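Local coordinates for mandelate racemase/muconate lactonizing enzyme-like protein (Roseovarius sp. TM1035, PDB 3RCY) that probably catalyses magnesium-assisted proton abstraction beside a substrate carboxylate, as enolase-superfamily enzymes do, though its exact substrate is uncertain, at residues A13-G18 / T340-A345; N322-A327 / P364-E369; G21-L26 / N378-T383. All blocks are in the same frame, centred on the assembly; numbering follows the deposited sequence.

Contact 1 (A13-G18 / T340-A345)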
ATOM      1  N   ALA A  13      49.828  -8.907  -2.782  1.00 18.21           N
ATOM      2  CA  ALA A  13      49.446  -8.660  -4.175  1.00 18.60           C
ATOM      3  C   ALA A  13      49.486  -9.940  -5.018  1.00 18.94           C
ATOM      4  O   ALA A  13      50.548 -10.542  -5.187  1.00 19.33           O
ATOM      5  CB  ALA A  13      50.355  -7.600  -4.789  1.00 18.73           C
ATOM      6  N   PRO A  14      48.332 -10.357  -5.560  1.00 19.45           N
ATOM      7  CA  PRO A  14      48.322 -11.506  -6.468  1.00 19.90           C
ATOM      8  C   PRO A  14      49.142 -11.180  -7.715  1.00 20.80           C
ATOM      9  O   PRO A  14      49.023 -10.071  -8.247  1.00 19.76           O
ATOM     10  CB  PRO A  14      46.844 -11.649  -6.854  1.00 19.68           C
ATOM     11  CG  PRO A  14      46.083 -10.905  -5.799  1.00 25.22           C
ATOM     12  CD  PRO A  14      46.985  -9.792  -5.361  1.00 19.41           C
ATOM     13  N   PRO A  15      49.982 -12.131  -8.171  1.00 22.58           N
ATOM     14  CA  PRO A  15      50.735 -11.981  -9.414  1.00 24.26           C
ATOM     15  C   PRO A  15      49.816 -11.806 -10.621  1.00 25.47           C
ATOM     16  O   PRO A  15      48.648 -12.209 -10.580  1.00 24.84           O
ATOM     17  CB  PRO A  15      51.496 -13.311  -9.527  1.00 24.38           C
ATOM     18  CG  PRO A  15      51.619 -13.790  -8.128  1.00 25.47           C
ATOM     19  CD  PRO A  15      50.348 -13.365  -7.455  1.00 23.14           C
ATOM     20  N   ALA A  16      50.349 -11.189 -11.675  1.00 27.09           N
ATOM     21  CA  ALA A  16      49.644 -11.037 -12.950  1.00 28.26           C
ATOM     22  C   ALA A  16      49.154 -12.400 -13.465  1.00 28.79           C
ATOM     23  O   ALA A  16      49.831 -13.410 -13.261  1.00 29.11           O
ATOM     24  CB  ALA A  16      50.558 -10.362 -13.981  1.00 28.92           C
ATOM     25  N   PRO A  17      47.977 -12.445 -14.129  1.00 28.89           N
ATOM     26  CA  PRO A  17      47.075 -11.347 -14.506  1.00 28.77           C
ATOM     27  C   PRO A  17      46.270 -10.768 -13.339  1.00 28.12           C
ATOM     28  O   PRO A  17      45.552  -9.786 -13.528  1.00 28.37           O
ATOM     29  CB  PRO A  17      46.136 -12.006 -15.523  1.00 28.80           C
ATOM     30  CG  PRO A  17      46.067 -13.434 -15.073  1.00 31.83           C
ATOM     31  CD  PRO A  17      47.434 -13.759 -14.531  1.00 28.86           C
ATOM     32  N   GLY A  18      46.374 -11.382 -12.159  1.00 27.32           N
ATOM     33  CA  GLY A  18      45.828 -10.802 -10.927  1.00 26.46           C
ATOM     34  C   GLY A  18      44.334 -10.939 -10.694  1.00 25.71           C
ATOM     35  O   GLY A  18      43.683  -9.982 -10.244  1.00 25.90           O
ATOM     36  N   THR A 340      43.289 -19.886  -9.238  1.00 17.21           N
ATOM     37  CA  THR A 340      44.606 -19.431  -9.703  1.00 16.87           C
ATOM     38  C   THR A 340      45.683 -20.136  -8.897  1.00 16.52           C
ATOM     39  O   THR A 340      45.417 -20.574  -7.771  1.00 16.28           O
ATOM     40  CB  THR A 340      44.817 -17.882  -9.588  1.00 16.60           C
ATOM     41  OG1 THR A 340      45.004 -17.512  -8.216  1.00 16.31           O
ATOM     42  CG2 THR A 340      43.651 -17.098 -10.194  1.00 16.72           C
ATOM     43  N   PRO A 341      46.906 -20.257  -9.461  1.00 16.53           N
ATOM     44  CA  PRO A 341      47.993 -20.853  -8.687  1.00 16.76           C
ATOM     45  C   PRO A 341      48.219 -20.139  -7.347  1.00 16.81           C
ATOM     46  O   PRO A 341      48.467 -20.798  -6.340  1.00 17.29           O
ATOM     47  CB  PRO A 341      49.215 -20.701  -9.613  1.00 17.22           C
ATOM     48  CG  PRO A 341      48.626 -20.658 -10.987  1.00 22.73           C
ATOM     49  CD  PRO A 341      47.336 -19.904 -10.828  1.00 16.85           C
ATOM     50  N   PHE A 342      48.116 -18.811  -7.335  1.00 16.56           N
ATOM     51  CA  PHE A 342      48.385 -18.030  -6.120  1.00 16.55           C
ATOM     52  C   PHE A 342      47.315 -18.247  -5.042  1.00 16.32           C
ATOM     53  O   PHE A 342      47.657 -18.442  -3.871  1.00 16.30           O
ATOM     54  CB  PHE A 342      48.550 -16.536  -6.442  1.00 16.29           C
ATOM     55  CG  PHE A 342      49.036 -15.708  -5.276  1.00 19.88           C
ATOM     56  CD1 PHE A 342      50.352 -15.812  -4.827  1.00 17.03           C
ATOM     57  CD2 PHE A 342      48.180 -14.821  -4.633  1.00 16.22           C
ATOM     58  CE1 PHE A 342      50.808 -15.046  -3.747  1.00 20.42           C
ATOM     59  CE2 PHE A 342      48.621 -14.050  -3.552  1.00 19.64           C
ATOM     60  CZ  PHE A 342      49.937 -14.160  -3.110  1.00 16.86           C
ATOM     61  N   HIS A 343      46.034 -18.217  -5.435  1.00 15.73           N
ATOM     62  CA  HIS A 343      44.939 -18.590  -4.521  1.00 15.59           C
ATOM     63  C   HIS A 343      45.218 -19.936  -3.855  1.00 15.78           C
ATOM     64  O   HIS A 343      45.137 -20.062  -2.629  1.00 15.78           O
ATOM     65  CB  HIS A 343      43.599 -18.708  -5.263  1.00 14.95           C
ATOM     66  CG  HIS A 343      42.845 -17.421  -5.399  1.00 14.91           C
ATOM     67  ND1 HIS A 343      42.968 -16.600  -6.500  1.00 14.78           N
ATOM     68  CD2 HIS A 343      41.917 -16.839  -4.598  1.00 14.47           C
ATOM     69  CE1 HIS A 343      42.163 -15.560  -6.364  1.00 14.44           C
ATOM     70  NE2 HIS A 343      41.516 -15.679  -5.218  1.00 14.26           N
ATOM     71  N   ASP A 344      45.527 -20.943  -4.673  1.00 15.86           N
ATOM     72  CA  ASP A 344      45.741 -22.302  -4.169  1.00 16.43           C
ATOM     73  C   ASP A 344      46.958 -22.391  -3.250  1.00 16.63           C
ATOM     74  O   ASP A 344      46.882 -22.972  -2.164  1.00 16.57           O
ATOM     75  CB  ASP A 344      45.862 -23.304  -5.325  1.00 17.43           C
ATOM     76  CG  ASP A 344      45.733 -24.744  -4.861  1.00 23.31           C
ATOM     77  OD1 ASP A 344      44.609 -25.184  -4.534  1.00 17.76           O
ATOM     78  OD2 ASP A 344      46.762 -25.443  -4.825  1.00 18.45           O
ATOM     79  N   ALA A 345      48.067 -21.783  -3.672  1.00 16.86           N
ATOM     80  CA  ALA A 345      49.313 -21.826  -2.907  1.00 16.93           C
ATOM     81  C   ALA A 345      49.222 -21.095  -1.565  1.00 16.63           C
ATOM     82  O   ALA A 345      49.826 -21.524  -0.575  1.00 16.58           O
ATOM     83  CB  ALA A 345      50.481 -21.280  -3.746  1.00 17.45           C
TER
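P15 sits over one face of the F342 ring, the two side chains crossing at about a right angle. The part that touches is the CD methylene: P15 CD lies 3.7 Å from the centroid of the F342 ring, 23° off the ring normal, which makes this a CH-pi contact displaced toward the root of the ring. Its closest ring atom is CG, with P15 CD to F342 CG at 3.5 Å, while P15 CG reaches only the near rim, 4.1 Å from F342 CD1. P14 comes in obliquely on the CD2 side, with 3.8 Å from P14 CA to F342 CD2 and its CB a little farther off, and A13 adds just a distant carbonyl beside CZ. F342 meets this run of prolines because its CG is anti to the backbone N (chi1 -171°), which carries the ring off the helix toward the loop. The two parts of the fold joined here are the loop between strands 4-12 and 24-31, the first two strands of the three-stranded sheet in the enolase-type N-terminal capping domain, and the short helix 341-346, which follows barrel strand 335-336. T340 is the N-cap of that helix. Its OG1 accepts a nearly straight bond from H343 N (3.0 Å, 169°) and is also 2.8 Å from H343 ND1, approaching the imidazole at its edge and in its plane. The hydroxyl is thus gripped twice by one residue, and since H343 NE2 bonds to A314 O, the imidazole is fixed in rotation from both nitrogens. W24 meets the rings of both F342 and H343, and L374 of helix 372-376 packs against F342.

Contact 2 (N322-A327 / P364-E369)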
ATOM      1  N   ASN A 322      33.580 -18.241   3.399  1.00 13.37           N
ATOM      2  CA  ASN A 322      32.413 -18.514   2.546  1.00 13.18           C
ATOM      3  C   ASN A 322      31.988 -19.985   2.561  1.00 13.29           C
ATOM      4  O   ASN A 322      30.796 -20.302   2.585  1.00 13.10           O
ATOM      5  CB  ASN A 322      32.687 -18.091   1.100  1.00 13.29           C
ATOM      6  CG  ASN A 322      32.858 -16.588   0.939  1.00 14.07           C
ATOM      7  OD1 ASN A 322      32.625 -15.814   1.864  1.00 13.48           O
ATOM      8  ND2 ASN A 322      33.260 -16.173  -0.252  1.00 13.43           N
ATOM      9  N   VAL A 323      32.976 -20.876   2.519  1.00 12.85           N
ATOM     10  CA  VAL A 323      32.718 -22.308   2.436  1.00 12.36           C
ATOM     11  C   VAL A 323      32.118 -22.851   3.731  1.00 12.66           C
ATOM     12  O   VAL A 323      31.126 -23.585   3.692  1.00 12.65           O
ATOM     13  CB  VAL A 323      33.990 -23.090   2.001  1.00 12.33           C
ATOM     14  CG1 VAL A 323      33.802 -24.599   2.168  1.00 12.38           C
ATOM     15  CG2 VAL A 323      34.333 -22.752   0.541  1.00 12.07           C
ATOM     16  N   HIS A 324      32.701 -22.483   4.875  1.00 12.78           N
ATOM     17  CA  HIS A 324      32.131 -22.880   6.172  1.00 12.78           C
ATOM     18  C   HIS A 324      30.720 -22.330   6.403  1.00 12.55           C
ATOM     19  O   HIS A 324      29.832 -23.039   6.912  1.00 12.08           O
ATOM     20  CB  HIS A 324      33.077 -22.471   7.302  1.00 13.03           C
ATOM     21  CG  HIS A 324      34.296 -23.326   7.359  1.00 14.22           C
ATOM     22  ND1 HIS A 324      34.324 -24.528   8.030  1.00 13.75           N
ATOM     23  CD2 HIS A 324      35.500 -23.203   6.749  1.00 14.08           C
ATOM     24  CE1 HIS A 324      35.511 -25.087   7.874  1.00 14.96           C
ATOM     25  NE2 HIS A 324      36.240 -24.309   7.091  1.00 14.35           N
ATOM     26  N   PHE A 325      30.533 -21.062   6.042  1.00 12.33           N
ATOM     27  CA  PHE A 325      29.228 -20.416   6.086  1.00 12.16           C
ATOM     28  C   PHE A 325      28.231 -21.208   5.235  1.00 12.11           C
ATOM     29  O   PHE A 325      27.177 -21.627   5.728  1.00 12.58           O
ATOM     30  CB  PHE A 325      29.353 -18.966   5.593  1.00 12.45           C
ATOM     31  CG  PHE A 325      28.034 -18.270   5.358  1.00 14.81           C
ATOM     32  CD1 PHE A 325      27.183 -17.971   6.419  1.00 12.72           C
ATOM     33  CD2 PHE A 325      27.665 -17.882   4.076  1.00 12.65           C
ATOM     34  CE1 PHE A 325      25.968 -17.319   6.201  1.00 14.81           C
ATOM     35  CE2 PHE A 325      26.450 -17.220   3.846  1.00 14.82           C
ATOM     36  CZ  PHE A 325      25.600 -16.945   4.921  1.00 12.47           C
ATOM     37  N   ALA A 326      28.589 -21.429   3.970  1.00 11.37           N
ATOM     38  CA  ALA A 326      27.747 -22.160   3.012  1.00 11.26           C
ATOM     39  C   ALA A 326      27.433 -23.591   3.454  1.00 11.64           C
ATOM     40  O   ALA A 326      26.321 -24.072   3.238  1.00 11.60           O
ATOM     41  CB  ALA A 326      28.410 -22.179   1.651  1.00 10.84           C
ATOM     42  N   ALA A 327      28.414 -24.268   4.060  1.00 11.11           N
ATOM     43  CA  ALA A 327      28.232 -25.652   4.525  1.00 11.63           C
ATOM     44  C   ALA A 327      27.114 -25.776   5.570  1.00 12.13           C
ATOM     45  O   ALA A 327      26.492 -26.842   5.696  1.00 12.51           O
ATOM     46  CB  ALA A 327      29.524 -26.191   5.093  1.00 11.46           C
ATOM     47  N   PRO A 364      40.255 -28.694  11.962  1.00 17.99           N
ATOM     48  CA  PRO A 364      39.744 -27.668  12.882  1.00 17.26           C
ATOM     49  C   PRO A 364      39.803 -26.257  12.300  1.00 16.78           C
ATOM     50  O   PRO A 364      40.589 -26.009  11.380  1.00 17.31           O
ATOM     51  CB  PRO A 364      40.679 -27.782  14.092  1.00 17.63           C
ATOM     52  CG  PRO A 364      41.321 -29.128  13.968  1.00 24.85           C
ATOM     53  CD  PRO A 364      41.450 -29.367  12.504  1.00 17.98           C
ATOM     54  N   GLY A 365      38.967 -25.353  12.818  1.00 15.10           N
ATOM     55  CA  GLY A 365      38.964 -23.964  12.367  1.00 14.45           C
ATOM     56  C   GLY A 365      38.510 -23.831  10.926  1.00 13.97           C
ATOM     57  O   GLY A 365      37.609 -24.552  10.483  1.00 13.66           O
ATOM     58  N   LEU A 366      39.133 -22.919  10.183  1.00 13.42           N
ATOM     59  CA  LEU A 366      38.803 -22.758   8.765  1.00 13.65           C
ATOM     60  C   LEU A 366      39.376 -23.899   7.919  1.00 14.24           C
ATOM     61  O   LEU A 366      39.049 -24.033   6.742  1.00 14.54           O
ATOM     62  CB  LEU A 366      39.273 -21.394   8.236  1.00 13.59           C
ATOM     63  CG  LEU A 366      38.528 -20.146   8.725  1.00 13.01           C
ATOM     64  CD1 LEU A 366      39.257 -18.885   8.255  1.00 13.25           C
ATOM     65  CD2 LEU A 366      37.059 -20.108   8.274  1.00 13.16           C
ATOM     66  N   GLY A 367      40.218 -24.722   8.528  1.00 14.75           N
ATOM     67  CA  GLY A 367      40.796 -25.878   7.854  1.00 15.70           C
ATOM     68  C   GLY A 367      41.805 -25.487   6.793  1.00 16.63           C
ATOM     69  O   GLY A 367      41.949 -26.180   5.782  1.00 17.38           O
ATOM     70  N   ILE A 368      42.487 -24.367   7.019  1.00 16.15           N
ATOM     71  CA  ILE A 368      43.478 -23.859   6.073  1.00 16.78           C
ATOM     72  C   ILE A 368      44.853 -23.749   6.722  1.00 17.46           C
ATOM     73  O   ILE A 368      44.965 -23.570   7.939  1.00 17.44           O
ATOM     74  CB  ILE A 368      43.058 -22.492   5.457  1.00 16.65           C
ATOM     75  CG1 ILE A 368      42.840 -21.430   6.545  1.00 17.50           C
ATOM     76  CG2 ILE A 368      41.788 -22.664   4.601  1.00 17.61           C
ATOM     77  CD1 ILE A 368      42.527 -20.012   6.002  1.00 16.58           C
ATOM     78  N   GLU A 369      45.893 -23.889   5.902  1.00 17.85           N
ATOM     79  CA  GLU A 369      47.244 -23.554   6.316  1.00 18.25           C
ATOM     80  C   GLU A 369      47.706 -22.398   5.447  1.00 17.44           C
ATOM     81  O   GLU A 369      48.000 -22.576   4.265  1.00 17.07           O
ATOM     82  CB  GLU A 369      48.188 -24.758   6.175  1.00 20.02           C
ATOM     83  CG  GLU A 369      49.443 -24.634   7.033  1.00 37.13           C
ATOM     84  CD  GLU A 369      50.477 -25.718   6.755  1.00 22.53           C
ATOM     85  OE1 GLU A 369      50.090 -26.869   6.453  1.00 37.74           O
ATOM     86  OE2 GLU A 369      51.686 -25.406   6.848  1.00 37.95           O
TER
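H324 reaches from its helix to the carbonyl of L366, where NE2 donates a 2.8 Å hydrogen bond to L366 O with an N-H...O angle of 151°. The nitrogen stands above the carbonyl plane, 57° out of it, so the bond does not follow a lone pair; the oxygen comes to the ring edge, tilted 17° out of the imidazole plane. Next to it, H324 CE1 comes to 3.4 Å from G365 O, and the L366 side chain lays its CD2 methyl 3.8 Å from H324 CD2. The acceptor belongs to a type II' beta turn, P364 to G367, closed by a weak G367 N to P364 O bond, with G365 taking the positive phi that suits glycine. This turn, on the chain's way to helix 372-376, is thereby fastened to helix 316-327 of the enolase-type barrel. Farther out, W115 N bonds to H324 ND1, so both ring nitrogens are engaged, in a pattern consistent with a neutral imidazole; the W115 ring also meets it, the planes about 20° apart. D104, on helix 89-110, takes the L366 N-H, and G365 is backbone-bonded to R112 and V114.

Contact 3 (G21-L26 / N378-T383)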
ATOM      1  N   GLY A  21      41.743  -9.153  -7.790  1.00 18.74           N
ATOM      2  CA  GLY A  21      42.007  -7.738  -7.482  1.00 18.55           C
ATOM      3  C   GLY A  21      43.470  -7.392  -7.235  1.00 18.63           C
ATOM      4  O   GLY A  21      44.340  -8.262  -7.290  1.00 18.49           O
ATOM      5  N   ARG A  22      43.736  -6.117  -6.949  1.00 18.65           N
ATOM      6  CA  ARG A  22      45.115  -5.616  -6.825  1.00 18.93           C
ATOM      7  C   ARG A  22      45.847  -6.096  -5.568  1.00 17.34           C
ATOM      8  O   ARG A  22      47.062  -6.294  -5.597  1.00 17.30           O
ATOM      9  CB  ARG A  22      45.153  -4.084  -6.893  1.00 20.56           C
ATOM     10  CG  ARG A  22      44.986  -3.513  -8.296  1.00 32.86           C
ATOM     11  CD  ARG A  22      45.268  -2.009  -8.308  1.00 23.56           C
ATOM     12  NE  ARG A  22      45.170  -1.438  -9.652  1.00 33.96           N
ATOM     13  CZ  ARG A  22      44.033  -1.069 -10.239  1.00 24.78           C
ATOM     14  NH1 ARG A  22      42.864  -1.206  -9.613  1.00 33.70           N
ATOM     15  NH2 ARG A  22      44.063  -0.565 -11.466  1.00 34.32           N
ATOM     16  N   TYR A  23      45.114  -6.266  -4.469  1.00 15.47           N
ATOM     17  CA  TYR A  23      45.708  -6.719  -3.207  1.00 14.91           C
ATOM     18  C   TYR A  23      44.639  -7.321  -2.307  1.00 14.13           C
ATOM     19  O   TYR A  23      43.447  -6.999  -2.435  1.00 13.65           O
ATOM     20  CB  TYR A  23      46.432  -5.567  -2.471  1.00 14.85           C
ATOM     21  CG  TYR A  23      45.528  -4.378  -2.234  1.00 14.98           C
ATOM     22  CD1 TYR A  23      44.623  -4.371  -1.168  1.00 14.29           C
ATOM     23  CD2 TYR A  23      45.548  -3.272  -3.098  1.00 14.66           C
ATOM     24  CE1 TYR A  23      43.765  -3.312  -0.965  1.00 14.65           C
ATOM     25  CE2 TYR A  23      44.693  -2.192  -2.893  1.00 14.49           C
ATOM     26  CZ  TYR A  23      43.799  -2.221  -1.826  1.00 14.43           C
ATOM     27  OH  TYR A  23      42.929  -1.169  -1.606  1.00 14.57           O
ATOM     28  N   TRP A  24      45.078  -8.185  -1.395  1.00 14.42           N
ATOM     29  CA  TRP A  24      44.207  -8.777  -0.384  1.00 14.78           C
ATOM     30  C   TRP A  24      44.713  -8.382   0.994  1.00 15.19           C
ATOM     31  O   TRP A  24      45.920  -8.340   1.229  1.00 15.67           O
ATOM     32  CB  TRP A  24      44.177 -10.304  -0.510  1.00 14.42           C
ATOM     33  CG  TRP A  24      43.740 -10.800  -1.860  1.00 14.30           C
ATOM     34  CD1 TRP A  24      42.866 -10.191  -2.719  1.00 14.32           C
ATOM     35  CD2 TRP A  24      44.145 -12.015  -2.496  1.00 14.59           C
ATOM     36  NE1 TRP A  24      42.711 -10.951  -3.855  1.00 14.28           N
ATOM     37  CE2 TRP A  24      43.484 -12.076  -3.745  1.00 14.14           C
ATOM     38  CE3 TRP A  24      45.001 -13.061  -2.132  1.00 14.44           C
ATOM     39  CZ2 TRP A  24      43.654 -13.141  -4.634  1.00 14.85           C
ATOM     40  CZ3 TRP A  24      45.165 -14.127  -3.016  1.00 15.31           C
ATOM     41  CH2 TRP A  24      44.500 -14.153  -4.254  1.00 14.44           C
ATOM     42  N   ILE A  25      43.786  -8.082   1.895  1.00 15.09           N
ATOM     43  CA  ILE A  25      44.143  -7.648   3.243  1.00 15.01           C
ATOM     44  C   ILE A  25      43.904  -8.802   4.201  1.00 14.93           C
ATOM     45  O   ILE A  25      42.764  -9.100   4.560  1.00 14.40           O
ATOM     46  CB  ILE A  25      43.350  -6.389   3.693  1.00 14.78           C
ATOM     47  CG1 ILE A  25      43.595  -5.224   2.719  1.00 15.41           C
ATOM     48  CG2 ILE A  25      43.757  -5.986   5.118  1.00 15.41           C
ATOM     49  CD1 ILE A  25      42.581  -4.073   2.850  1.00 15.38           C
ATOM     50  N   LEU A  26      44.991  -9.454   4.597  1.00 15.32           N
ATOM     51  CA  LEU A  26      44.921 -10.582   5.517  1.00 15.40           C
ATOM     52  C   LEU A  26      45.185 -10.113   6.940  1.00 15.32           C
ATOM     53  O   LEU A  26      46.032  -9.241   7.168  1.00 15.63           O
ATOM     54  CB  LEU A  26      45.939 -11.662   5.123  1.00 15.81           C
ATOM     55  CG  LEU A  26      45.959 -12.107   3.650  1.00 19.49           C
ATOM     56  CD1 LEU A  26      47.059 -13.135   3.439  1.00 16.07           C
ATOM     57  CD2 LEU A  26      44.600 -12.662   3.203  1.00 15.79           C
ATOM     58  N   ASN A 378      55.166 -11.407  -1.378  1.00 20.19           N
ATOM     59  CA  ASN A 378      54.382 -10.756  -2.419  1.00 20.00           C
ATOM     60  C   ASN A 378      53.705  -9.473  -1.917  1.00 20.22           C
ATOM     61  O   ASN A 378      52.478  -9.423  -1.813  1.00 20.08           O
ATOM     62  CB  ASN A 378      53.350 -11.739  -3.004  1.00 19.12           C
ATOM     63  CG  ASN A 378      53.989 -12.803  -3.883  1.00 24.63           C
ATOM     64  OD1 ASN A 378      54.432 -13.851  -3.398  1.00 19.55           O
ATOM     65  ND2 ASN A 378      54.023 -12.546  -5.182  1.00 18.54           N
ATOM     66  N   PRO A 379      54.507  -8.430  -1.600  1.00 20.81           N
ATOM     67  CA  PRO A 379      53.919  -7.198  -1.074  1.00 20.84           C
ATOM     68  C   PRO A 379      53.210  -6.404  -2.163  1.00 21.07           C
ATOM     69  O   PRO A 379      53.448  -6.623  -3.354  1.00 20.54           O
ATOM     70  CB  PRO A 379      55.141  -6.417  -0.563  1.00 20.98           C
ATOM     71  CG  PRO A 379      56.255  -6.855  -1.452  1.00 20.85           C
ATOM     72  CD  PRO A 379      55.974  -8.311  -1.767  1.00 21.13           C
ATOM     73  N   TYR A 380      52.338  -5.488  -1.757  1.00 22.12           N
ATOM     74  CA  TYR A 380      51.690  -4.622  -2.722  1.00 23.74           C
ATOM     75  C   TYR A 380      52.435  -3.293  -2.795  1.00 26.44           C
ATOM     76  O   TYR A 380      52.588  -2.614  -1.784  1.00 26.26           O
ATOM     77  CB  TYR A 380      50.219  -4.403  -2.380  1.00 22.88           C
ATOM     78  CG  TYR A 380      49.545  -3.403  -3.294  1.00 22.71           C
ATOM     79  CD1 TYR A 380      49.369  -3.685  -4.648  1.00 22.75           C
ATOM     80  CD2 TYR A 380      49.086  -2.174  -2.805  1.00 22.74           C
ATOM     81  CE1 TYR A 380      48.763  -2.781  -5.498  1.00 22.87           C
ATOM     82  CE2 TYR A 380      48.466  -1.255  -3.650  1.00 22.53           C
ATOM     83  CZ  TYR A 380      48.303  -1.570  -4.992  1.00 22.91           C
ATOM     84  OH  TYR A 380      47.697  -0.685  -5.852  1.00 22.76           O
ATOM     85  N   HIS A 381      52.877  -2.937  -3.997  1.00 29.14           N
ATOM     86  CA  HIS A 381      53.674  -1.726  -4.224  1.00 32.07           C
ATOM     87  C   HIS A 381      52.928  -0.569  -4.894  1.00 33.12           C
ATOM     88  O   HIS A 381      53.414   0.563  -4.878  1.00 34.41           O
ATOM     89  CB  HIS A 381      54.925  -2.063  -5.042  1.00 33.68           C
ATOM     90  CG  HIS A 381      55.940  -2.869  -4.292  1.00 35.84           C
ATOM     91  ND1 HIS A 381      56.370  -2.532  -3.025  1.00 35.09           N
ATOM     92  CD2 HIS A 381      56.619  -3.989  -4.637  1.00 35.21           C
ATOM     93  CE1 HIS A 381      57.266  -3.414  -2.618  1.00 35.97           C
ATOM     94  NE2 HIS A 381      57.440  -4.305  -3.581  1.00 36.22           N
ATOM     95  N   GLY A 382      51.766  -0.851  -5.481  1.00 32.60           N
ATOM     96  CA  GLY A 382      51.020   0.145  -6.260  1.00 32.18           C
ATOM     97  C   GLY A 382      50.408   1.281  -5.450  1.00 31.56           C
ATOM     98  O   GLY A 382      50.613   1.380  -4.235  1.00 31.47           O
ATOM     99  N   THR A 383      49.664   2.147  -6.140  1.00 30.72           N
ATOM    100  CA  THR A 383      49.025   3.316  -5.522  1.00 29.74           C
ATOM    101  C   THR A 383      47.505   3.282  -5.715  1.00 28.14           C
ATOM    102  O   THR A 383      46.802   4.224  -5.335  1.00 27.96           O
ATOM    103  CB  THR A 383      49.561   4.643  -6.123  1.00 30.54           C
ATOM    104  OG1 THR A 383      49.347   4.642  -7.540  1.00 31.17           O
ATOM    105  CG2 THR A 383      51.048   4.829  -5.824  1.00 31.72           C
TER
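Two first torsions bring Y23 and Y380 together: Y380 has CG anti to its backbone N (chi1 175°), throwing the ring out toward the capping-domain chain, while Y23 holds CG between backbone N and carbonyl carbon (chi1 55°), which leaves its CB and CD2 against the Y380 ring. The result is an oblique aromatic pair, with the Y23 and Y380 ring centroids 4.8 Å apart and the planes at 48°. One atom of the Y23 ring does most of the touching: CD2 sits over the middle of a Y380 face, 3.6 Å from Y380 CE2, and Y23 CB lies 3.9 Å from Y380 CG. On the opposite face G382 N hangs 3.5 Å above the ring plane, so the phenol is sandwiched between Y23 and its own following backbone. R22 lies alongside: its backbone O comes obliquely to 3.6 Å from Y380 CD1, near the root of the ring, while its CD passes the far end, 3.7 Å from Y380 OH. The guanidinium runs past the tyrosine to bond L385 O through NH1, and the phenol oxygen has a weak bond from G384 N. An alanine in place of Y380 is likely to leave Y23 CD2 without its aromatic cover and open a gap between the chain at 21-26 and the C-terminal loop. P48, V11 and A13 also touch Y380, and T383 O accepts from R61 of a second subunit. This is how the chain's C-terminal extension closes back on the enolase-type fold: after the barrel and helix 372-376, it returns to the start of strand 24-31, the middle strand of the antiparallel sheet in the N-terminal capping domain.

How the contacts relate
Contacts 1 and 3 are neighbours, with centres 11 Å apart, and they share a seam: A13 N lies 2.9 Å from N378 O, a probable hydrogen bond, and W24 CZ3 packs 3.5 Å from F342 CD2. Together they tie one region of the capping domain to the chain that follows the barrel. Contact 2 stands apart, its centre about 20 Å from that of contact 1 and 23 Å from that of contact 3, and touches neither; along the sequence it is nested within the loop that contact 3 closes. None of the three includes the magnesium ligands E235 and E261 or the ribose-pocket residues, such as R86 and E268.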